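Local coordinates for CADD-like protein of unknown function (Nostoc punctiforme, PDB 3B5O) that is of unknown function but may be an oxidoreductase of the heme-oxygenase-like, all-helical kind, at residues T59-R64 and T126-F131; Q76-N81 and Y137-T142; N5-Q10 and E206-F211. All blocks are in the same frame, centred on the assembly; numbering follows the deposited sequence. Where two conformers were deposited one is given.

Contact 1: residues T59-R64 and T126-F131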
loop_
_atom_site.group_PDB
_atom_site.type_symbol
_atom_site.label_atom_id
_atom_site.label_comp_id
_atom_site.label_asym_id
_atom_site.label_seq_id
_atom_site.Cartn_x
_atom_site.Cartn_y
_atom_site.Cartn_z
ATOM N N THR A 59 -5.409 8.084 4.697
ATOM C CA THR A 59 -6.597 7.492 5.336
ATOM C C THR A 59 -7.333 8.554 6.178
ATOM O O THR A 59 -8.570 8.582 6.211
ATOM C CB THR A 59 -6.214 6.265 6.183
ATOM O OG1 THR A 59 -5.559 5.309 5.337
ATOM C CG2 THR A 59 -7.450 5.616 6.781
ATOM N N GLU A 60 -6.586 9.446 6.826
ATOM C CA GLU A 60 -7.166 10.582 7.522
ATOM C C GLU A 60 -7.946 11.486 6.601
ATOM O O GLU A 60 -9.029 11.963 6.950
ATOM C CB GLU A 60 -6.095 11.348 8.286
ATOM C CG GLU A 60 -6.555 12.624 8.956
ATOM C CD GLU A 60 -7.612 12.475 10.000
ATOM O OE1 GLU A 60 -7.828 11.370 10.512
ATOM O OE2 GLU A 60 -8.195 13.531 10.345
ATOM N N LEU A 61 -7.421 11.756 5.417
ATOM C CA LEU A 61 -8.172 12.561 4.454
ATOM C C LEU A 61 -9.472 11.869 4.062
ATOM O O LEU A 61 -10.522 12.513 3.934
ATOM C CB LEU A 61 -7.342 12.867 3.226
ATOM C CG LEU A 61 -6.105 13.733 3.431
ATOM C CD1 LEU A 61 -5.379 13.952 2.096
ATOM C CD2 LEU A 61 -6.467 15.061 4.097
ATOM N N ALA A 62 -9.424 10.557 3.875
ATOM C CA ALA A 62 -10.638 9.798 3.552
ATOM C C ALA A 62 -11.641 9.840 4.709
ATOM O O ALA A 62 -12.852 9.954 4.480
ATOM C CB ALA A 62 -10.283 8.338 3.216
ATOM N N ARG A 63 -11.140 9.769 5.940
ATOM C CA ARG A 63 -12.003 9.860 7.115
ATOM C C ARG A 63 -12.760 11.183 7.110
ATOM O O ARG A 63 -13.967 11.237 7.381
ATOM C CB ARG A 63 -11.174 9.702 8.383
ATOM C CG ARG A 63 -12.030 9.631 9.654
ATOM C CD ARG A 63 -11.187 9.683 10.912
ATOM N NE ARG A 63 -10.606 10.999 11.132
ATOM C CZ ARG A 63 -11.249 12.033 11.661
ATOM N NH1 ARG A 63 -12.509 11.924 12.049
ATOM N NH2 ARG A 63 -10.629 13.183 11.792
ATOM N N ARG A 64 -12.055 12.261 6.797
ATOM C CA ARG A 64 -12.673 13.579 6.762
ATOM C C ARG A 64 -13.686 13.707 5.634
ATOM O O ARG A 64 -14.737 14.339 5.797
ATOM C CB ARG A 64 -11.594 14.653 6.654
ATOM C CG ARG A 64 -10.765 14.737 7.915
ATOM C CD ARG A 64 -9.488 15.569 7.788
ATOM N NE ARG A 64 -8.994 15.721 9.148
ATOM C CZ ARG A 64 -9.334 16.711 9.980
ATOM N NH1 ARG A 64 -10.032 17.779 9.575
ATOM N NH2 ARG A 64 -8.897 16.648 11.196
ATOM N N THR A 126 0.415 12.126 -7.015
ATOM C CA THR A 126 -0.701 11.519 -7.715
ATOM C C THR A 126 -1.773 11.068 -6.720
ATOM O O THR A 126 -2.971 11.300 -6.939
ATOM C CB THR A 126 -0.218 10.307 -8.526
ATOM O OG1 THR A 126 0.756 10.724 -9.502
ATOM C CG2 THR A 126 -1.390 9.610 -9.237
ATOM N N VAL A 127 -1.360 10.354 -5.672
ATOM C CA VAL A 127 -2.310 9.883 -4.699
ATOM C C VAL A 127 -3.088 11.036 -4.046
ATOM O O VAL A 127 -4.308 10.944 -3.882
ATOM C CB VAL A 127 -1.620 8.971 -3.652
ATOM C CG1 VAL A 127 -2.564 8.574 -2.525
ATOM C CG2 VAL A 127 -1.095 7.700 -4.350
ATOM N N LEU A 128 -2.414 12.129 -3.715
ATOM C CA LEU A 128 -3.131 13.243 -3.096
ATOM C C LEU A 128 -4.230 13.739 -4.049
ATOM O O LEU A 128 -5.338 14.071 -3.607
ATOM C CB LEU A 128 -2.191 14.370 -2.700
ATOM C CG LEU A 128 -2.965 15.549 -2.069
ATOM C CD1 LEU A 128 -3.674 15.122 -0.768
ATOM C CD2 LEU A 128 -2.093 16.745 -1.875
ATOM N N SER A 129 -3.953 13.775 -5.346
ATOM C CA SER A 129 -4.954 14.258 -6.303
ATOM C C SER A 129 -6.207 13.388 -6.315
ATOM O O SER A 129 -7.286 13.887 -6.640
ATOM C CB SER A 129 -4.361 14.371 -7.709
ATOM O OG SER A 129 -4.263 13.127 -8.385
ATOM N N LEU A 130 -6.073 12.117 -5.934
ATOM C CA LEU A 130 -7.198 11.207 -5.830
ATOM C C LEU A 130 -7.984 11.404 -4.537
ATOM O O LEU A 130 -9.213 11.282 -4.518
ATOM C CB LEU A 130 -6.730 9.755 -5.862
ATOM C CG LEU A 130 -5.774 9.334 -6.953
ATOM C CD1 LEU A 130 -5.545 7.805 -6.844
ATOM C CD2 LEU A 130 -6.285 9.712 -8.316
ATOM N N PHE A 131 -7.263 11.710 -3.453
ATOM C CA PHE A 131 -7.857 11.851 -2.128
ATOM C C PHE A 131 -8.501 13.215 -1.899
ATOM O O PHE A 131 -9.100 13.464 -0.848
ATOM C CB PHE A 131 -6.825 11.515 -1.043
ATOM C CG PHE A 131 -6.725 10.056 -0.787
ATOM C CD1 PHE A 131 -6.063 9.236 -1.673
ATOM C CD2 PHE A 131 -7.398 9.474 0.284
ATOM C CE1 PHE A 131 -6.034 7.874 -1.495
ATOM C CE2 PHE A 131 -7.344 8.099 0.483
ATOM C CZ PHE A 131 -6.657 7.308 -0.413
#

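Contact 2: residues Q76-N81 and Y137-T142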
loop_
_atom_site.group_PDB
_atom_site.type_symbol
_atom_site.label_atom_id
_atom_site.label_comp_id
_atom_site.label_asym_id
_atom_site.label_seq_id
_atom_site.Cartn_x
_atom_site.Cartn_y
_atom_site.Cartn_z
ATOM N N GLN A 76 -15.897 6.067 11.227
ATOM C CA GLN A 76 -15.515 5.302 12.402
ATOM C C GLN A 76 -14.578 4.151 12.040
ATOM O O GLN A 76 -13.575 3.933 12.713
ATOM C CB GLN A 76 -16.754 4.759 13.132
ATOM C CG GLN A 76 -16.421 3.957 14.387
ATOM C CD GLN A 76 -15.614 4.759 15.386
ATOM O OE1 GLN A 76 -15.973 5.887 15.717
ATOM N NE2 GLN A 76 -14.504 4.195 15.853
ATOM N N GLU A 77 -14.903 3.415 10.978
ATOM C CA GLU A 77 -14.050 2.315 10.528
ATOM C C GLU A 77 -12.657 2.842 10.154
ATOM O O GLU A 77 -11.646 2.242 10.486
ATOM C CB GLU A 77 -14.652 1.599 9.330
ATOM C CG GLU A 77 -13.903 0.358 8.895
ATOM C CD GLU A 77 -14.000 -0.804 9.894
ATOM O OE1 GLU A 77 -14.926 -0.807 10.726
ATOM O OE2 GLU A 77 -13.139 -1.709 9.837
ATOM N N LEU A 78 -12.620 3.985 9.472
ATOM C CA LEU A 78 -11.328 4.564 9.067
ATOM C C LEU A 78 -10.524 5.028 10.272
ATOM O O LEU A 78 -9.309 4.866 10.311
ATOM C CB LEU A 78 -11.523 5.691 8.062
ATOM C CG LEU A 78 -12.047 5.204 6.715
ATOM C CD1 LEU A 78 -12.398 6.404 5.850
ATOM C CD2 LEU A 78 -11.052 4.278 6.021
ATOM N N GLN A 79 -11.191 5.563 11.288
ATOM C CA GLN A 79 -10.489 5.875 12.531
ATOM C C GLN A 79 -9.872 4.645 13.173
ATOM O O GLN A 79 -8.732 4.688 13.644
ATOM C CB GLN A 79 -11.409 6.588 13.534
ATOM C CG GLN A 79 -10.680 7.042 14.791
ATOM C CD GLN A 79 -9.674 8.143 14.517
ATOM O OE1 GLN A 79 -8.450 7.941 14.634
ATOM N NE2 GLN A 79 -10.171 9.301 14.122
ATOM N N GLU A 80 -10.609 3.540 13.188
ATOM C CA GLU A 80 -10.041 2.311 13.723
ATOM C C GLU A 80 -8.809 1.861 12.921
ATOM O O GLU A 80 -7.815 1.428 13.505
ATOM C CB GLU A 80 -11.111 1.217 13.828
ATOM C CG GLU A 80 -12.206 1.581 14.840
ATOM C CD GLU A 80 -13.303 0.538 14.934
ATOM O OE1 GLU A 80 -13.014 -0.648 14.662
ATOM O OE2 GLU A 80 -14.448 0.911 15.297
ATOM N N ASN A 81 -8.859 1.974 11.583
ATOM C CA ASN A 81 -7.703 1.628 10.746
ATOM C C ASN A 81 -6.508 2.479 11.138
ATOM O O ASN A 81 -5.408 1.967 11.331
ATOM C CB ASN A 81 -7.952 1.878 9.247
ATOM C CG ASN A 81 -8.923 0.900 8.609
ATOM O OD1 ASN A 81 -9.215 1.018 7.422
ATOM N ND2 ASN A 81 -9.415 -0.046 9.367
ATOM N N TYR A 137 -15.422 8.471 -4.783
ATOM C CA TYR A 137 -14.168 8.242 -5.472
ATOM C C TYR A 137 -13.065 8.033 -4.469
ATOM O O TYR A 137 -12.240 7.128 -4.612
ATOM C CB TYR A 137 -13.863 9.446 -6.334
ATOM C CG TYR A 137 -12.703 9.333 -7.285
ATOM C CD1 TYR A 137 -11.397 9.559 -6.856
ATOM C CD2 TYR A 137 -12.896 9.059 -8.639
ATOM C CE1 TYR A 137 -10.345 9.518 -7.720
ATOM C CE2 TYR A 137 -11.843 9.021 -9.515
ATOM C CZ TYR A 137 -10.557 9.250 -9.060
ATOM O OH TYR A 137 -9.500 9.233 -9.939
ATOM N N VAL A 138 -13.033 8.887 -3.444
ATOM C CA VAL A 138 -11.979 8.786 -2.414
ATOM C C VAL A 138 -12.066 7.453 -1.690
ATOM O O VAL A 138 -11.041 6.825 -1.400
ATOM C CB VAL A 138 -12.044 9.966 -1.426
ATOM C CG1 VAL A 138 -11.064 9.756 -0.256
ATOM C CG2 VAL A 138 -11.753 11.261 -2.167
ATOM N N LEU A 139 -13.276 7.001 -1.368
ATOM C CA LEU A 139 -13.409 5.717 -0.694
ATOM C C LEU A 139 -13.062 4.546 -1.605
ATOM O O LEU A 139 -12.628 3.522 -1.124
ATOM C CB LEU A 139 -14.802 5.560 -0.053
ATOM C CG LEU A 139 -14.829 5.927 1.433
ATOM C CD1 LEU A 139 -14.008 4.949 2.260
ATOM C CD2 LEU A 139 -14.354 7.344 1.682
ATOM N N GLY A 140 -13.253 4.699 -2.920
ATOM C CA GLY A 140 -12.761 3.694 -3.847
ATOM C C GLY A 140 -11.248 3.569 -3.791
ATOM O O GLY A 140 -10.702 2.469 -3.785
ATOM N N ALA A 141 -10.568 4.706 -3.823
ATOM C CA ALA A 141 -9.106 4.693 -3.695
ATOM C C ALA A 141 -8.675 4.098 -2.348
ATOM O O ALA A 141 -7.662 3.383 -2.247
ATOM C CB ALA A 141 -8.548 6.094 -3.871
ATOM N N THR A 142 -9.429 4.413 -1.299
ATOM C CA THR A 142 -9.132 3.893 0.019
ATOM C C THR A 142 -9.356 2.378 0.058
ATOM O O THR A 142 -8.569 1.634 0.641
ATOM C CB THR A 142 -9.994 4.619 1.078
ATOM O OG1 THR A 142 -9.786 6.027 0.979
ATOM C CG2 THR A 142 -9.655 4.157 2.508
#

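Contact 3: residues N5-Q10 and E206-F211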
loop_
_atom_site.group_PDB
_atom_site.type_symbol
_atom_site.label_atom_id
_atom_site.label_comp_id
_atom_site.label_asym_id
_atom_site.label_seq_id
_atom_site.Cartn_x
_atom_site.Cartn_y
_atom_site.Cartn_z
ATOM N N ASN A 5 -21.620 -5.595 -3.091
ATOM C CA ASN A 5 -20.787 -6.771 -2.926
ATOM C C ASN A 5 -20.267 -7.269 -4.276
ATOM O O ASN A 5 -19.102 -7.672 -4.393
ATOM C CB ASN A 5 -21.544 -7.902 -2.214
ATOM C CG ASN A 5 -21.787 -7.618 -0.755
ATOM O OD1 ASN A 5 -21.152 -6.745 -0.158
ATOM N ND2 ASN A 5 -22.712 -8.367 -0.158
ATOM N N HIS A 6 -21.121 -7.244 -5.299
ATOM C CA HIS A 6 -20.659 -7.620 -6.635
ATOM C C HIS A 6 -19.544 -6.684 -7.117
ATOM O O HIS A 6 -18.553 -7.123 -7.699
ATOM C CB HIS A 6 -21.804 -7.615 -7.675
ATOM C CG HIS A 6 -22.831 -8.691 -7.477
ATOM N ND1 HIS A 6 -22.559 -9.888 -6.851
ATOM C CD2 HIS A 6 -24.131 -8.751 -7.858
ATOM C CE1 HIS A 6 -23.653 -10.634 -6.838
ATOM N NE2 HIS A 6 -24.619 -9.967 -7.443
ATOM N N LEU A 7 -19.727 -5.385 -6.902
ATOM C CA LEU A 7 -18.727 -4.400 -7.320
ATOM C C LEU A 7 -17.384 -4.626 -6.628
ATOM O O LEU A 7 -16.347 -4.654 -7.283
ATOM C CB LEU A 7 -19.219 -2.976 -7.054
ATOM C CG LEU A 7 -18.230 -1.870 -7.421
ATOM C CD1 LEU A 7 -17.878 -1.870 -8.909
ATOM C CD2 LEU A 7 -18.774 -0.500 -7.000
ATOM N N THR A 8 -17.401 -4.808 -5.313
ATOM C CA THR A 8 -16.120 -4.990 -4.599
ATOM C C THR A 8 -15.437 -6.313 -4.982
ATOM O O THR A 8 -14.209 -6.369 -5.133
ATOM C CB THR A 8 -16.277 -4.859 -3.081
ATOM O OG1 THR A 8 -17.216 -5.839 -2.596
ATOM C CG2 THR A 8 -16.754 -3.461 -2.722
ATOM N N LYS A 9 -16.213 -7.384 -5.178
ATOM C CA LYS A 9 -15.631 -8.626 -5.661
ATOM C C LYS A 9 -14.986 -8.411 -7.015
ATOM O O LYS A 9 -13.873 -8.867 -7.257
ATOM C CB LYS A 9 -16.696 -9.739 -5.748
ATOM C CG LYS A 9 -16.146 -11.078 -6.227
ATOM C CD LYS A 9 -15.008 -11.583 -5.352
ATOM C CE LYS A 9 -14.736 -13.058 -5.592
ATOM N N GLN A 10 -15.691 -7.725 -7.911
ATOM C CA GLN A 10 -15.165 -7.422 -9.229
ATOM C C GLN A 10 -13.825 -6.668 -9.176
ATOM O O GLN A 10 -12.883 -6.986 -9.901
ATOM C CB GLN A 10 -16.190 -6.607 -10.012
ATOM C CG GLN A 10 -15.728 -6.025 -11.328
ATOM C CD GLN A 10 -15.388 -7.052 -12.370
ATOM O OE1 GLN A 10 -16.032 -8.108 -12.450
ATOM N NE2 GLN A 10 -14.386 -6.754 -13.193
ATOM N N GLU A 206 -18.082 6.033 -9.668
ATOM C CA GLU A 206 -17.053 6.911 -9.080
ATOM C C GLU A 206 -16.182 6.121 -8.105
ATOM O O GLU A 206 -14.961 6.275 -8.082
ATOM C CB GLU A 206 -17.681 8.129 -8.385
ATOM C CG GLU A 206 -18.085 9.213 -9.372
ATOM C CD GLU A 206 -16.865 9.831 -10.045
ATOM O OE1 GLU A 206 -16.162 10.617 -9.381
ATOM O OE2 GLU A 206 -16.576 9.494 -11.220
ATOM N N PHE A 207 -16.800 5.234 -7.342
ATOM C CA PHE A 207 -16.056 4.343 -6.440
ATOM C C PHE A 207 -15.083 3.477 -7.261
ATOM O O PHE A 207 -13.896 3.353 -6.935
ATOM C CB PHE A 207 -17.034 3.490 -5.642
ATOM C CG PHE A 207 -16.395 2.585 -4.633
ATOM C CD1 PHE A 207 -15.952 1.315 -4.999
ATOM C CD2 PHE A 207 -16.240 2.981 -3.317
ATOM C CE1 PHE A 207 -15.379 0.468 -4.083
ATOM C CE2 PHE A 207 -15.676 2.132 -2.395
ATOM C CZ PHE A 207 -15.260 0.865 -2.774
ATOM N N ALA A 208 -15.577 2.888 -8.349
ATOM C CA ALA A 208 -14.724 2.080 -9.229
ATOM C C ALA A 208 -13.596 2.910 -9.838
ATOM O O ALA A 208 -12.467 2.442 -9.941
ATOM C CB ALA A 208 -15.571 1.410 -10.346
ATOM N N ALA A 209 -13.909 4.124 -10.273
ATOM C CA ALA A 209 -12.908 5.005 -10.853
ATOM C C ALA A 209 -11.787 5.338 -9.852
ATOM O O ALA A 209 -10.607 5.357 -10.215
ATOM C CB ALA A 209 -13.546 6.283 -11.385
ATOM N N GLY A 210 -12.152 5.560 -8.602
ATOM C CA GLY A 210 -11.151 5.867 -7.584
ATOM C C GLY A 210 -10.264 4.664 -7.337
ATOM O O GLY A 210 -9.047 4.781 -7.167
ATOM N N PHE A 211 -10.881 3.492 -7.272
ATOM C CA PHE A 211 -10.135 2.250 -7.076
ATOM C C PHE A 211 -9.136 2.051 -8.210
ATOM O O PHE A 211 -7.958 1.748 -7.984
ATOM C CB PHE A 211 -11.134 1.085 -7.010
ATOM C CG PHE A 211 -10.534 -0.236 -6.657
ATOM C CD1 PHE A 211 -9.945 -1.051 -7.626
ATOM C CD2 PHE A 211 -10.623 -0.713 -5.366
ATOM C CE1 PHE A 211 -9.400 -2.287 -7.265
ATOM C CE2 PHE A 211 -10.103 -1.953 -5.030
ATOM C CZ PHE A 211 -9.508 -2.733 -5.988
#

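Contact 1: residues T59-R64 and T126-F131
Two nearly parallel helices of an all-helical bundle meet here through Leu61 and Ala62 on one side and Leu128 and Phe131 on the other. The short segments 59-64 and 126-131 run 12° apart in direction. Their axes stay 10.4 Å apart at closest approach, and side chains bridge the gap. Leu61 carries much of the contact. Its CD1 lies 3.5 Å from Leu128 CD1, a tight methyl-to-methyl approach. The two leucines cross at about a right angle. Leu128 gets there by its first torsion: CG sits anti to the backbone N (chi1 179°), which brings the end of the chain nearer to helix 38-68 than its CB direction suggests. The same CD1 of Leu61 also lies 4.2 Å from Phe131 CB.

Ala62 approaches differently. Its CB stands at the edge of the Phe131 ring, near the ring plane, 4.0 Å from CE2. Leu61 CB lies obliquely to the same ring. This is apolar helix-to-helix packing, as expected in the bundle of a protein in the heme-oxygenase-like clan. Phe131 is buried and has further partners. Its ring also meets that of Phe58 of helix 38-68, and touches Val138 and Thr142 of helix 135-163.

Away from Phe131, Glu60, Arg63 and Arg64 form a salt-bridge network, beside helix 72-85. Arg63 grips the carboxylate side-on. Its NE lies 2.9 Å from Glu60 OE1, and this bond is almost straight, at 175°. Its NH2 bonds to Glu60 OE2. Arg64 NE reaches Glu60 OE2 from the anti side, at 2.6 Å. OE2 is thus held by both arginines, which should limit how far the carboxylate can turn.

Contact 2: residues Q76-N81 and Y137-T142
Leu78 and Thr142 meet because each first torsion sends a methyl group across the contact. In Leu78, CG is anti to the carbonyl carbon and beside the backbone N (chi1 -68°), and both of its methyls reach helix 135-163. In Thr142, chi1 is -56°. OG1 lies beside its own backbone N, while CG2 is anti to that nitrogen and faces helix 72-85. The CB of Leu139 does not point directly at the other helix, but the end of the chain comes nearer.

The two methyls of Leu78 have separate partners. CD2 rests 3.8 Å from Thr142 CG2, where the two side chains cross obliquely. CD1 meets Leu139 CD1 tip to tip at 4.2 Å. The contact is small and wholly apolar. The backbones stay well apart, with Leu78 CA and Thr142 CA 9.3 Å from each other.

The hydroxyl of Thr142 turns back on its own helix. OG1 donates to Val138 O at 2.8 Å, from above the carbonyl plane, 39° out of it. Val138 O also accepts from Thr142 N at 2.9 Å. Two bonds therefore hold this buried carbonyl oxygen, and the side-chain bond fixes the rotation of Thr142. An alanine here lacks both OG1 and CG2, which would probably open a gap beside Leu78 CD2 and leave Val138 O with one donor fewer.

Helices 190-196 and 38-68 also pack here. Leu191 of helix 190-196 touches both Leu78 and Leu139, and Ala62 of helix 38-68 touches Thr142. This is buried apolar packing between helix 72-85 and helix 135-163, in the core of an all-helical bundle as in the heme-oxygenase-like clan.

Contact 3: residues N5-Q10 and E206-F211
Leu7 reaches toward Phe207 and Ala208 with its two methyls parted between them. Its CG is anti to the backbone N (chi1 178°), which extends the side chain away from helix 2-18. CD2 then lies 3.9 Å from Phe207 CD1. CD1 takes the other partner and lies 4.3 Å from Ala208 CB, a loose contact with the small alanine.

Phe207 is also extended, with its CG anti to its backbone N. Its second torsion, -87°, stands the ring plane roughly at right angles to the plane through CA, CB and CG. Leu7 and Phe207 meet at a slant, and the leucine methyl lies obliquely to the ring. Thr8, next to Leu7, adds a looser touch. Its CG2 is 4.4 Å from Phe207 CE1, also oblique to the ring. All the contacts across this pair of segments are apolar.

The segments run nearly parallel in the same N-to-C direction, crossing at -16°. Their axes are 11.1 Å apart at closest approach, a wide spacing bridged by Leu7 and Phe207. Helix 2-18 lends Phe207 further company: Phe4 meets its ring edge-to-face, and Leu11 touches both Phe207 and Phe211. Helix 135-163 packs against both helices: Tyr143 on Thr8, Tyr137 on Glu206 and Ala209, and Ala144 on Phe211.

Overall arrangement
From the N terminus, helix 2-18 opens the widest loop. Contact 3 closes it only when the chain reaches helix 204-230, so contacts 1 and 2 both fall within its span. Helix 38-68 comes next and pairs with helix 118-131 in contact 1. Helix 72-85 starts before that loop is closed and pairs with helix 135-163 in contact 2, so these two loops cross. Contacts 1 and 2 touch each other, with centres 9 Å apart. Contact 2 also touches contact 3 through helix 135-163. That helix touches residues of both contact 1 and contact 3, which do not touch each other, and so joins them.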